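Local structure of polyhedrin (Uranotaenia sapphirina cypovirus, 4ZQX) at residues N109-P122 and R170-H183. The protein forms the crystalline matrix of cypovirus polyhedra, the protein crystals in which virus particles are embedded, and binds ATP in this crystal. Residues are numbered along the deposited sequence; the frame is centred on the assembly and turned at random.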
loop_
_atom_site.group_PDB
_atom_site.type_symbol
_atom_site.label_atom_id
_atom_site.label_comp_id
_atom_site.label_asym_id
_atom_site.label_seq_id
_atom_site.Cartn_x
_atom_site.Cartn_y
_atom_site.Cartn_z
ATOM N N ASN A 109 -6.426 22.040 -4.198
ATOM C CA ASN A 109 -7.646 22.172 -4.986
ATOM C C ASN A 109 -8.672 21.098 -4.620
ATOM O O ASN A 109 -9.073 20.293 -5.450
ATOM C CB ASN A 109 -7.298 22.141 -6.476
ATOM C CG ASN A 109 -8.415 22.672 -7.348
ATOM O OD1 ASN A 109 -9.265 23.437 -6.895
ATOM N ND2 ASN A 109 -8.415 22.269 -8.613
ATOM N N VAL A 110 -9.105 21.133 -3.357
ATOM C CA VAL A 110 -9.959 20.114 -2.757
ATOM C C VAL A 110 -11.449 20.344 -2.990
ATOM O O VAL A 110 -11.922 21.468 -2.984
ATOM C CB VAL A 110 -9.691 20.055 -1.238
ATOM C CG1 VAL A 110 -10.663 19.090 -0.505
ATOM C CG2 VAL A 110 -8.228 19.703 -0.972
ATOM N N ASP A 111 -12.185 19.256 -3.197
ATOM C CA ASP A 111 -13.641 19.319 -3.230
ATOM C C ASP A 111 -14.128 19.283 -1.779
ATOM O O ASP A 111 -14.288 18.205 -1.182
ATOM C CB ASP A 111 -14.237 18.149 -4.010
ATOM C CG ASP A 111 -15.746 18.277 -4.179
ATOM O OD1 ASP A 111 -16.370 19.106 -3.472
ATOM O OD2 ASP A 111 -16.311 17.555 -5.025
ATOM N N TRP A 112 -14.348 20.461 -1.204
ATOM C CA TRP A 112 -14.727 20.549 0.203
ATOM C C TRP A 112 -16.112 19.971 0.479
ATOM O O TRP A 112 -16.425 19.648 1.621
ATOM C CB TRP A 112 -14.652 22.001 0.698
ATOM C CG TRP A 112 -13.322 22.626 0.426
ATOM C CD1 TRP A 112 -13.045 23.581 -0.501
ATOM C CD2 TRP A 112 -12.086 22.323 1.075
ATOM N NE1 TRP A 112 -11.707 23.892 -0.476
ATOM C CE2 TRP A 112 -11.096 23.137 0.487
ATOM C CE3 TRP A 112 -11.722 21.448 2.100
ATOM C CZ2 TRP A 112 -9.761 23.105 0.887
ATOM C CZ3 TRP A 112 -10.382 21.414 2.500
ATOM C CH2 TRP A 112 -9.423 22.255 1.893
ATOM N N ASN A 113 -16.946 19.835 -0.550
ATOM C CA ASN A 113 -18.237 19.191 -0.369
ATOM C C ASN A 113 -18.125 17.684 -0.101
ATOM O O ASN A 113 -19.026 17.076 0.493
ATOM C CB ASN A 113 -19.098 19.391 -1.611
ATOM C CG ASN A 113 -19.726 20.760 -1.671
ATOM O OD1 ASN A 113 -19.103 21.725 -2.123
ATOM N ND2 ASN A 113 -20.982 20.849 -1.227
ATOM N N LYS A 114 -17.038 17.074 -0.558
ATOM C CA LYS A 114 -16.962 15.614 -0.608
ATOM C C LYS A 114 -15.779 15.024 0.153
ATOM O O LYS A 114 -15.657 13.794 0.251
ATOM C CB LYS A 114 -16.926 15.117 -2.063
ATOM C CG LYS A 114 -18.228 15.374 -2.876
ATOM C CD LYS A 114 -19.507 14.842 -2.224
ATOM C CE LYS A 114 -19.506 13.346 -1.992
ATOM N NZ LYS A 114 -19.774 12.549 -3.227
ATOM N N ALA A 115 -14.900 15.869 0.682
ATOM C CA ALA A 115 -13.795 15.361 1.491
ATOM C C ALA A 115 -14.375 14.652 2.709
ATOM O O ALA A 115 -15.247 15.202 3.385
ATOM C CB ALA A 115 -12.876 16.483 1.898
ATOM N N SER A 116 -13.922 13.428 2.974
ATOM C CA SER A 116 -14.454 12.667 4.104
ATOM C C SER A 116 -13.356 12.195 5.040
ATOM O O SER A 116 -12.313 11.737 4.606
ATOM C CB SER A 116 -15.292 11.486 3.620
ATOM O OG SER A 116 -14.528 10.594 2.844
ATOM N N ILE A 117 -13.608 12.337 6.337
ATOM C CA ILE A 117 -12.678 11.903 7.371
ATOM C C ILE A 117 -13.453 10.940 8.254
ATOM O O ILE A 117 -14.398 11.333 8.923
ATOM C CB ILE A 117 -12.149 13.089 8.200
ATOM C CG1 ILE A 117 -11.419 14.085 7.288
ATOM C CG2 ILE A 117 -11.224 12.603 9.317
ATOM C CD1 ILE A 117 -11.068 15.398 7.977
ATOM N N ASP A 118 -13.057 9.679 8.228
ATOM C CA ASP A 118 -13.777 8.629 8.929
ATOM C C ASP A 118 -12.868 8.050 10.012
ATOM O O ASP A 118 -11.832 7.455 9.710
ATOM C CB ASP A 118 -14.187 7.572 7.890
ATOM C CG ASP A 118 -15.073 6.464 8.453
ATOM O OD1 ASP A 118 -15.617 6.597 9.576
ATOM O OD2 ASP A 118 -15.242 5.459 7.724
ATOM N N ILE A 119 -13.250 8.258 11.269
ATOM C CA ILE A 119 -12.552 7.684 12.417
ATOM C C ILE A 119 -13.188 6.333 12.717
ATOM O O ILE A 119 -14.375 6.270 13.099
ATOM C CB ILE A 119 -12.666 8.582 13.638
ATOM C CG1 ILE A 119 -12.221 10.009 13.300
ATOM C CG2 ILE A 119 -11.841 8.017 14.794
ATOM C CD1 ILE A 119 -10.822 10.124 12.777
ATOM N N ARG A 120 -12.399 5.270 12.521
ATOM C CA ARG A 120 -12.893 3.889 12.544
ATOM C C ARG A 120 -12.357 3.159 13.767
ATOM O O ARG A 120 -11.537 3.696 14.486
ATOM C CB ARG A 120 -12.495 3.147 11.257
ATOM C CG ARG A 120 -12.994 3.849 9.984
ATOM C CD ARG A 120 -12.517 3.186 8.716
ATOM N NE ARG A 120 -13.109 1.865 8.491
ATOM C CZ ARG A 120 -14.292 1.650 7.921
ATOM N NH1 ARG A 120 -15.049 2.671 7.519
ATOM N NH2 ARG A 120 -14.725 0.405 7.744
ATOM N N GLY A 121 -12.841 1.940 14.000
ATOM C CA GLY A 121 -12.489 1.188 15.190
ATOM C C GLY A 121 -11.081 0.636 15.179
ATOM O O GLY A 121 -10.338 0.765 14.195
ATOM N N PRO A 122 -10.696 0.006 16.292
ATOM C CA PRO A 122 -9.292 -0.379 16.483
ATOM C C PRO A 122 -8.812 -1.478 15.540
ATOM O O PRO A 122 -7.594 -1.683 15.427
ATOM C CB PRO A 122 -9.250 -0.864 17.936
ATOM C CG PRO A 122 -10.671 -1.065 18.345
ATOM C CD PRO A 122 -11.519 -0.199 17.494
ATOM N N ARG A 170 -9.332 5.550 23.573
ATOM C CA ARG A 170 -9.462 4.265 22.901
ATOM C C ARG A 170 -8.755 4.346 21.553
ATOM O O ARG A 170 -8.854 5.353 20.871
ATOM C CB ARG A 170 -10.948 3.921 22.741
ATOM C CG ARG A 170 -11.273 2.680 21.924
ATOM C CD ARG A 170 -12.790 2.520 21.803
ATOM N NE ARG A 170 -13.172 1.332 21.042
ATOM C CZ ARG A 170 -13.179 0.099 21.538
ATOM N NH1 ARG A 170 -12.815 -0.109 22.796
ATOM N NH2 ARG A 170 -13.549 -0.925 20.777
ATOM N N PRO A 171 -8.016 3.279 21.174
ATOM C CA PRO A 171 -7.354 3.327 19.870
ATOM C C PRO A 171 -8.354 3.412 18.732
ATOM O O PRO A 171 -9.431 2.835 18.802
ATOM C CB PRO A 171 -6.615 1.983 19.781
ATOM C CG PRO A 171 -6.594 1.438 21.162
ATOM C CD PRO A 171 -7.801 1.985 21.847
ATOM N N VAL A 172 -7.963 4.113 17.677
ATOM C CA VAL A 172 -8.776 4.244 16.475
ATOM C C VAL A 172 -7.904 3.992 15.249
ATOM O O VAL A 172 -6.674 3.977 15.353
ATOM C CB VAL A 172 -9.396 5.657 16.385
ATOM C CG1 VAL A 172 -10.284 5.905 17.584
ATOM C CG2 VAL A 172 -8.305 6.711 16.285
ATOM N N SER A 173 -8.557 3.788 14.103
ATOM C CA SER A 173 -7.897 3.774 12.794
ATOM C C SER A 173 -8.526 4.883 11.952
ATOM O O SER A 173 -9.565 5.430 12.327
ATOM C CB SER A 173 -8.048 2.418 12.115
ATOM O OG SER A 173 -9.414 2.063 11.976
ATOM N N ILE A 174 -7.891 5.237 10.838
ATOM C CA ILE A 174 -8.297 6.416 10.079
ATOM C C ILE A 174 -8.429 6.128 8.600
ATOM O O ILE A 174 -7.566 5.475 8.001
ATOM C CB ILE A 174 -7.259 7.559 10.226
ATOM C CG1 ILE A 174 -7.123 7.992 11.685
ATOM C CG2 ILE A 174 -7.656 8.747 9.372
ATOM C CD1 ILE A 174 -6.029 9.041 11.897
ATOM N N ALA A 175 -9.505 6.630 8.008
ATOM C CA ALA A 175 -9.648 6.642 6.552
ATOM C C ALA A 175 -10.085 8.023 6.090
ATOM O O ALA A 175 -11.175 8.478 6.425
ATOM C CB ALA A 175 -10.652 5.607 6.103
ATOM N N VAL A 176 -9.214 8.670 5.330
ATOM C CA VAL A 176 -9.465 9.997 4.792
ATOM C C VAL A 176 -9.477 9.877 3.278
ATOM O O VAL A 176 -8.547 9.325 2.687
ATOM C CB VAL A 176 -8.361 10.988 5.224
ATOM C CG1 VAL A 176 -8.635 12.392 4.681
ATOM C CG2 VAL A 176 -8.279 11.037 6.706
ATOM N N ILE A 177 -10.546 10.366 2.662
ATOM C CA ILE A 177 -10.670 10.382 1.215
ATOM C C ILE A 177 -10.839 11.828 0.784
ATOM O O ILE A 177 -11.790 12.472 1.215
ATOM C CB ILE A 177 -11.897 9.572 0.763
ATOM C CG1 ILE A 177 -11.768 8.127 1.243
ATOM C CG2 ILE A 177 -12.020 9.584 -0.771
ATOM C CD1 ILE A 177 -13.010 7.286 1.063
ATOM N N VAL A 178 -9.931 12.330 -0.051
ATOM C CA VAL A 178 -9.914 13.742 -0.443
ATOM C C VAL A 178 -9.966 13.873 -1.956
ATOM O O VAL A 178 -8.933 13.753 -2.623
ATOM C CB VAL A 178 -8.644 14.448 0.037
ATOM C CG1 VAL A 178 -8.719 15.930 -0.272
ATOM C CG2 VAL A 178 -8.449 14.231 1.511
ATOM N N PRO A 179 -11.165 14.122 -2.519
ATOM C CA PRO A 179 -11.292 14.218 -3.981
ATOM C C PRO A 179 -10.983 15.617 -4.502
ATOM O O PRO A 179 -11.173 16.610 -3.786
ATOM C CB PRO A 179 -12.776 13.882 -4.235
ATOM C CG PRO A 179 -13.409 13.732 -2.923
ATOM C CD PRO A 179 -12.478 14.231 -1.871
ATOM N N ARG A 180 -10.494 15.672 -5.735
ATOM C CA ARG A 180 -10.231 16.928 -6.408
ATOM C C ARG A 180 -11.511 17.725 -6.744
ATOM O O ARG A 180 -12.513 17.161 -7.171
ATOM C CB ARG A 180 -9.472 16.649 -7.706
ATOM C CG ARG A 180 -8.945 17.922 -8.346
ATOM C CD ARG A 180 -8.115 17.664 -9.594
ATOM N NE ARG A 180 -7.404 18.882 -9.984
ATOM C CZ ARG A 180 -6.216 19.269 -9.493
ATOM N NH1 ARG A 180 -5.541 18.540 -8.592
ATOM N NH2 ARG A 180 -5.692 20.401 -9.913
ATOM N N ASN A 181 -11.451 19.040 -6.560
ATOM C CA ASN A 181 -12.498 19.950 -7.005
ATOM C C ASN A 181 -12.684 19.920 -8.545
ATOM O O ASN A 181 -11.777 20.269 -9.305
ATOM C CB ASN A 181 -12.127 21.355 -6.494
ATOM C CG ASN A 181 -13.069 22.448 -6.984
ATOM O OD1 ASN A 181 -14.095 22.180 -7.581
ATOM N ND2 ASN A 181 -12.711 23.697 -6.713
ATOM N N MET A 182 -13.869 19.509 -8.994
ATOM C CA MET A 182 -14.211 19.518 -10.424
ATOM C C MET A 182 -15.435 20.402 -10.673
ATOM O O MET A 182 -16.148 20.238 -11.673
ATOM C CB MET A 182 -14.444 18.089 -10.936
ATOM C CG MET A 182 -13.234 17.204 -10.769
ATOM S SD MET A 182 -13.435 15.598 -11.578
ATOM C CE MET A 182 -12.033 14.776 -10.835
ATOM N N HIS A 183 -15.651 21.371 -9.784
ATOM C CA HIS A 183 -16.801 22.271 -9.904
ATOM C C HIS A 183 -16.681 23.248 -11.079
ATOM O O HIS A 183 -17.579 24.056 -11.298
ATOM C CB HIS A 183 -17.032 23.038 -8.593
ATOM C CG HIS A 183 -17.482 22.167 -7.457
ATOM N ND1 HIS A 183 -17.125 22.402 -6.147
ATOM C CD2 HIS A 183 -18.254 21.058 -7.439
ATOM C CE1 HIS A 183 -17.663 21.475 -5.372
ATOM N NE2 HIS A 183 -18.350 20.646 -6.130
HETATM O O HOH W 1 -11.236 23.903 -3.883
HETATM O O HOH W 2 -18.958 17.944 -5.360
HETATM O O HOH W 3 -13.552 8.518 4.651
#
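S116 and I177 open an antiparallel ladder between edge strand 116-120 and strand 173-179, the middle strand of a three-stranded sheet. On the face carrying I117, I119, I174 and V176, which packs against F104 of strand 101-107, I117 and V176 run alongside each other, with I117 CG1 4.2 Å from V176 CG1. I119 turns its CG2 branch onto V172, CG2 lying 3.8 Å from V172 CB.

The other face is more polar and meets a second subunit, where T203 packs on A175 and I177. S116 OG sits over I177 CB at 3.5 Å. R120 bends at chi3 (68°), bringing NH1 to D118 OD2 at 2.8 Å; OD2 is met on its syn side and lies nearly in the guanidinium plane, while NH1 is tilted out of the carboxylate plane. D136 forms a second salt bridge with R120, through NH2.

Beyond a turn at 111-115, the two segments meet again: D111 N donates to P179 O and N181 N to N109 O, both at 2.9 Å. Here N109 ND2 lies over one face of the R180 guanidinium, 3.5 Å from R180 NH2, the two planes nearly perpendicular, while R180 NH1 bonds to the carbonyl of P48. The H183 ring is steeply turned to the D111 carboxylate, and a water links H183 NE2 to D111 OD2. N181 OD1 closes an Asx turn onto H183 N. At the opposite end, S173 OG lies between its own backbone N and carbonyl carbon (chi1 57°), from where it donates to G121 O at 2.7 Å, in the carbonyl plane.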